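Local coordinates for GAF domain/HD domain protein (Geobacter sulfurreducens, PDB 3EEA) that is of unknown function but carries a GAF domain, the part described here, alongside an HD domain in the full-length protein and may have the phosphatase activity assigned to its family, at residues K102-M114 / V124-S136. Residues are numbered along the deposited sequence; the frame is centred on the assembly and turned at random.
Sequences KLLRNLCVLAVPM and VFMARTRDNPPFS
C108 and R128 face each other as a hydrogen-bonded pair of antiparallel strands 107-114 and 124-129: C108 N gives a 2.6 Å bond to R128 O, and R128 N returns one to C108 O. The ladder repeats at L110 with M126 and at V112 with V124, and R130 N extends it by bonding to N106 O. Beyond the strand, the chain turns back so that F135 and P134 lie beside the face carrying C108 and L110. C108 turns its SG away from the backbone N (chi1 169°), which brings the sulfur to 3.9 Å from F135 CD2, an oblique sulfur-aromatic contact suited to a small, polarisable side chain.

R130 can be followed outward. Its CB passes N106 O, CG lies 3.3 Å from L107 O, and CD reaches R105 O at 3.4 Å; the long chain then bends at chi3 (74°), NE hydrogen-bonds to T88 O, just past strand 85-87, and NH2 at the tip makes a long, weak ion pair with D89.

T129 suits the start of the type I turn: its methyl CG2 packs 4.1 Å from L107 CD2, while OG1 bonds to the syn lone pair of D131 OD1. A valine in its place would probably leave D131 without this hydroxyl partner and its carboxylate freer to turn.

On the other face the small A111 leaves room for F125, whose CE1 comes within 3.6 Å of A111 CB. Together with L107, F125 helps line the largely apolar pocket that holds a bound polyether, probably from the crystallisation liquor, on a hairpin at the heart of the antiparallel sheet of the GAF fold.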
loop_
_atom_site.group_PDB
_atom_site.type_symbol
_atom_site.label_atom_id
_atom_site.label_comp_id
_atom_site.label_asym_id
_atom_site.label_seq_id
_atom_site.Cartn_x
_atom_site.Cartn_y
_atom_site.Cartn_z
ATOM N N LYS A 102 15.181 24.769 -14.046
ATOM C CA LYS A 102 16.190 25.212 -13.110
ATOM C C LYS A 102 15.953 24.564 -11.775
ATOM O O LYS A 102 16.887 24.019 -11.183
ATOM C CB LYS A 102 16.201 26.734 -12.976
ATOM C CG LYS A 102 16.707 27.452 -14.218
ATOM C CD LYS A 102 17.045 28.924 -13.930
ATOM C CE LYS A 102 15.789 29.791 -13.631
ATOM N NZ LYS A 102 14.928 30.074 -14.836
ATOM N N LEU A 103 14.706 24.596 -11.322
ATOM C CA LEU A 103 14.359 24.028 -10.032
ATOM C C LEU A 103 14.738 22.542 -9.938
ATOM O O LEU A 103 15.255 22.117 -8.912
ATOM C CB LEU A 103 12.869 24.240 -9.706
ATOM C CG LEU A 103 12.550 25.519 -8.930
ATOM C CD1 LEU A 103 13.452 26.687 -9.349
ATOM C CD2 LEU A 103 11.046 25.854 -9.046
ATOM N N LEU A 104 14.539 21.805 -11.027
ATOM C CA LEU A 104 14.640 20.331 -11.053
ATOM C C LEU A 104 15.922 19.820 -11.722
ATOM O O LEU A 104 16.055 18.617 -12.001
ATOM C CB LEU A 104 13.417 19.764 -11.790
ATOM C CG LEU A 104 12.027 20.245 -11.328
ATOM C CD1 LEU A 104 10.913 19.698 -12.254
ATOM C CD2 LEU A 104 11.805 19.817 -9.863
ATOM N N ARG A 105 16.869 20.722 -11.982
ATOM C CA ARG A 105 18.039 20.389 -12.809
ATOM C C ARG A 105 18.913 19.241 -12.247
ATOM O O ARG A 105 19.513 18.507 -13.010
ATOM C CB ARG A 105 18.910 21.633 -13.024
ATOM C CG ARG A 105 19.869 21.924 -11.875
ATOM C CD ARG A 105 20.279 23.374 -11.804
ATOM N NE ARG A 105 21.052 23.584 -10.592
ATOM C CZ ARG A 105 20.551 23.903 -9.398
ATOM N NH1 ARG A 105 19.240 24.070 -9.203
ATOM N NH2 ARG A 105 21.383 24.065 -8.379
ATOM N N ASN A 106 18.971 19.091 -10.925
ATOM C CA ASN A 106 19.774 18.026 -10.301
ATOM C C ASN A 106 19.025 16.724 -10.054
ATOM O O ASN A 106 19.538 15.827 -9.324
ATOM C CB ASN A 106 20.338 18.489 -8.949
ATOM C CG ASN A 106 21.517 19.441 -9.087
ATOM O OD1 ASN A 106 21.804 20.212 -8.158
ATOM N ND2 ASN A 106 22.195 19.402 -10.232
ATOM N N LEU A 107 17.820 16.608 -10.627
ATOM C CA LEU A 107 16.878 15.549 -10.227
ATOM C C LEU A 107 16.411 14.646 -11.373
ATOM O O LEU A 107 16.370 15.073 -12.512
ATOM C CB LEU A 107 15.670 16.205 -9.522
ATOM C CG LEU A 107 15.902 17.072 -8.277
ATOM C CD1 LEU A 107 14.612 17.819 -7.826
ATOM C CD2 LEU A 107 16.428 16.311 -7.076
ATOM N N CYS A 108 16.159 13.372 -11.061
ATOM C CA CYS A 108 15.423 12.456 -11.911
ATOM C C CYS A 108 13.973 12.579 -11.390
ATOM O O CYS A 108 13.773 12.446 -10.178
ATOM C CB CYS A 108 15.955 11.029 -11.700
ATOM S SG CYS A 108 14.892 9.777 -12.472
ATOM N N VAL A 109 12.993 12.844 -12.265
ATOM C CA VAL A 109 11.585 13.060 -11.805
ATOM C C VAL A 109 10.605 12.109 -12.467
ATOM O O VAL A 109 10.558 11.977 -13.691
ATOM C CB VAL A 109 11.104 14.510 -11.949
ATOM C CG1 VAL A 109 9.633 14.633 -11.433
ATOM C CG2 VAL A 109 12.077 15.501 -11.235
ATOM N N LEU A 110 9.886 11.376 -11.622
ATOM C CA LEU A 110 8.876 10.481 -12.065
ATOM C C LEU A 110 7.510 11.130 -11.798
ATOM O O LEU A 110 7.237 11.538 -10.670
ATOM C CB LEU A 110 8.998 9.163 -11.343
ATOM C CG LEU A 110 7.920 8.140 -11.571
ATOM C CD1 LEU A 110 7.993 7.551 -12.988
ATOM C CD2 LEU A 110 8.024 7.025 -10.501
ATOM N N ALA A 111 6.688 11.208 -12.831
ATOM C CA ALA A 111 5.332 11.799 -12.769
ATOM C C ALA A 111 4.294 10.688 -12.960
ATOM O O ALA A 111 4.216 10.093 -14.037
ATOM C CB ALA A 111 5.199 12.832 -13.870
ATOM N N VAL A 112 3.512 10.407 -11.931
ATOM C CA VAL A 112 2.538 9.334 -11.952
ATOM C C VAL A 112 1.129 9.915 -11.764
ATOM O O VAL A 112 0.796 10.479 -10.697
ATOM C CB VAL A 112 2.808 8.279 -10.890
ATOM C CG1 VAL A 112 1.755 7.173 -10.974
ATOM C CG2 VAL A 112 4.224 7.690 -11.066
ATOM N N PRO A 113 0.277 9.761 -12.794
ATOM C CA PRO A 113 -1.068 10.325 -12.658
ATOM C C PRO A 113 -1.868 9.479 -11.711
ATOM O O PRO A 113 -1.659 8.259 -11.670
ATOM C CB PRO A 113 -1.677 10.223 -14.058
ATOM C CG PRO A 113 -0.885 9.232 -14.773
ATOM C CD PRO A 113 0.531 9.219 -14.143
ATOM N N MET A 114 -2.736 10.120 -10.934
ATOM C CA MET A 114 -3.738 9.391 -10.106
ATOM C C MET A 114 -4.940 9.164 -11.020
ATOM O O MET A 114 -5.647 10.101 -11.391
ATOM C CB MET A 114 -4.119 10.207 -8.869
ATOM C CG MET A 114 -2.967 10.569 -7.941
ATOM S SD MET A 114 -3.477 11.636 -6.494
ATOM C CE MET A 114 -4.949 10.770 -6.060
ATOM N N VAL A 124 1.202 12.375 -8.675
ATOM C CA VAL A 124 2.259 12.190 -7.665
ATOM C C VAL A 124 3.582 12.339 -8.387
ATOM O O VAL A 124 3.860 11.596 -9.356
ATOM C CB VAL A 124 2.170 10.798 -7.006
ATOM C CG1 VAL A 124 3.302 10.569 -5.984
ATOM C CG2 VAL A 124 0.806 10.617 -6.341
ATOM N N PHE A 125 4.401 13.282 -7.941
ATOM C CA PHE A 125 5.748 13.432 -8.470
ATOM C C PHE A 125 6.778 12.978 -7.421
ATOM O O PHE A 125 6.656 13.294 -6.222
ATOM C CB PHE A 125 5.986 14.853 -8.822
ATOM C CG PHE A 125 4.969 15.420 -9.800
ATOM C CD1 PHE A 125 5.125 15.224 -11.156
ATOM C CD2 PHE A 125 3.828 16.084 -9.345
ATOM C CE1 PHE A 125 4.186 15.747 -12.057
ATOM C CE2 PHE A 125 2.882 16.615 -10.233
ATOM C CZ PHE A 125 3.053 16.417 -11.588
ATOM N N MET A 126 7.748 12.212 -7.864
ATOM C CA MET A 126 8.788 11.642 -6.994
ATOM C C MET A 126 10.108 12.001 -7.615
ATOM O O MET A 126 10.225 11.992 -8.827
ATOM C CB MET A 126 8.631 10.143 -6.896
ATOM C CG MET A 126 7.292 9.778 -6.144
ATOM S SD MET A 126 7.040 8.025 -5.988
ATOM C CE MET A 126 8.318 7.537 -4.911
ATOM N N ALA A 127 11.075 12.375 -6.772
ATOM C CA ALA A 127 12.351 12.875 -7.253
ATOM C C ALA A 127 13.482 12.232 -6.477
ATOM O O ALA A 127 13.355 11.982 -5.282
ATOM C CB ALA A 127 12.428 14.425 -7.082
ATOM N N ARG A 128 14.568 11.996 -7.177
ATOM C CA ARG A 128 15.863 11.821 -6.535
ATOM C C ARG A 128 16.992 12.434 -7.373
ATOM O O ARG A 128 16.799 12.799 -8.556
ATOM C CB ARG A 128 16.116 10.374 -6.105
ATOM C CG ARG A 128 15.887 9.387 -7.034
ATOM C CD ARG A 128 15.801 8.036 -6.299
ATOM N NE ARG A 128 16.047 7.004 -7.239
ATOM C CZ ARG A 128 15.646 5.733 -7.200
ATOM N NH1 ARG A 128 15.995 5.000 -8.223
ATOM N NH2 ARG A 128 14.915 5.200 -6.241
ATOM N N THR A 129 18.157 12.624 -6.737
ATOM C CA THR A 129 19.233 13.338 -7.413
ATOM C C THR A 129 19.727 12.468 -8.516
ATOM O O THR A 129 19.681 11.242 -8.398
ATOM C CB THR A 129 20.362 13.736 -6.453
ATOM O OG1 THR A 129 20.772 12.588 -5.705
ATOM C CG2 THR A 129 19.843 14.818 -5.490
ATOM N N ARG A 130 20.172 13.111 -9.593
ATOM C CA ARG A 130 20.550 12.451 -10.838
ATOM C C ARG A 130 21.833 11.619 -10.790
ATOM O O ARG A 130 22.137 10.932 -11.760
ATOM C CB ARG A 130 20.750 13.488 -11.950
ATOM C CG ARG A 130 19.505 14.209 -12.376
ATOM C CD ARG A 130 19.819 15.162 -13.518
ATOM N NE ARG A 130 20.023 14.413 -14.759
ATOM C CZ ARG A 130 21.138 14.378 -15.487
ATOM N NH1 ARG A 130 22.215 15.060 -15.146
ATOM N NH2 ARG A 130 21.162 13.638 -16.587
ATOM N N ASP A 131 22.597 11.719 -9.717
ATOM C CA ASP A 131 23.784 10.851 -9.548
ATOM C C ASP A 131 23.376 9.441 -9.064
ATOM O O ASP A 131 24.175 8.516 -9.123
ATOM C CB ASP A 131 24.826 11.486 -8.612
ATOM C CG ASP A 131 24.242 11.914 -7.297
ATOM O OD1 ASP A 131 23.014 12.084 -7.243
ATOM O OD2 ASP A 131 24.993 12.114 -6.329
ATOM N N ASN A 132 22.127 9.295 -8.617
ATOM C CA ASN A 132 21.527 8.000 -8.305
ATOM C C ASN A 132 20.929 7.366 -9.544
ATOM O O ASN A 132 20.636 8.057 -10.505
ATOM C CB ASN A 132 20.412 8.162 -7.272
ATOM C CG ASN A 132 20.939 8.540 -5.913
ATOM O OD1 ASN A 132 21.628 7.751 -5.269
ATOM N ND2 ASN A 132 20.625 9.753 -5.466
ATOM N N PRO A 133 20.755 6.038 -9.542
ATOM C CA PRO A 133 20.108 5.434 -10.713
ATOM C C PRO A 133 18.695 5.958 -10.841
ATOM O O PRO A 133 18.082 6.273 -9.815
ATOM C CB PRO A 133 20.055 3.951 -10.366
ATOM C CG PRO A 133 21.090 3.758 -9.292
ATOM C CD PRO A 133 21.128 5.032 -8.529
ATOM N N PRO A 134 18.204 6.109 -12.075
ATOM C CA PRO A 134 16.800 6.482 -12.265
ATOM C C PRO A 134 15.845 5.446 -11.654
ATOM O O PRO A 134 16.237 4.285 -11.385
ATOM C CB PRO A 134 16.631 6.539 -13.798
ATOM C CG PRO A 134 17.787 5.825 -14.355
ATOM C CD PRO A 134 18.892 5.815 -13.346
ATOM N N PHE A 135 14.601 5.848 -11.418
ATOM C CA PHE A 135 13.601 4.887 -10.979
ATOM C C PHE A 135 13.518 3.743 -12.003
ATOM O O PHE A 135 13.385 3.990 -13.214
ATOM C CB PHE A 135 12.249 5.542 -10.787
ATOM C CG PHE A 135 12.232 6.648 -9.741
ATOM C CD1 PHE A 135 12.133 6.365 -8.397
ATOM C CD2 PHE A 135 12.345 7.964 -10.131
ATOM C CE1 PHE A 135 12.108 7.390 -7.470
ATOM C CE2 PHE A 135 12.338 9.000 -9.206
ATOM C CZ PHE A 135 12.198 8.713 -7.883
ATOM N N SER A 136 13.627 2.523 -11.504
ATOM C CA SER A 136 13.570 1.266 -12.314
ATOM C C SER A 136 12.118 0.874 -12.638
ATOM O O SER A 136 11.148 1.367 -12.023
ATOM C CB SER A 136 14.242 0.141 -11.555
ATOM O OG SER A 136 13.526 -0.276 -10.376
#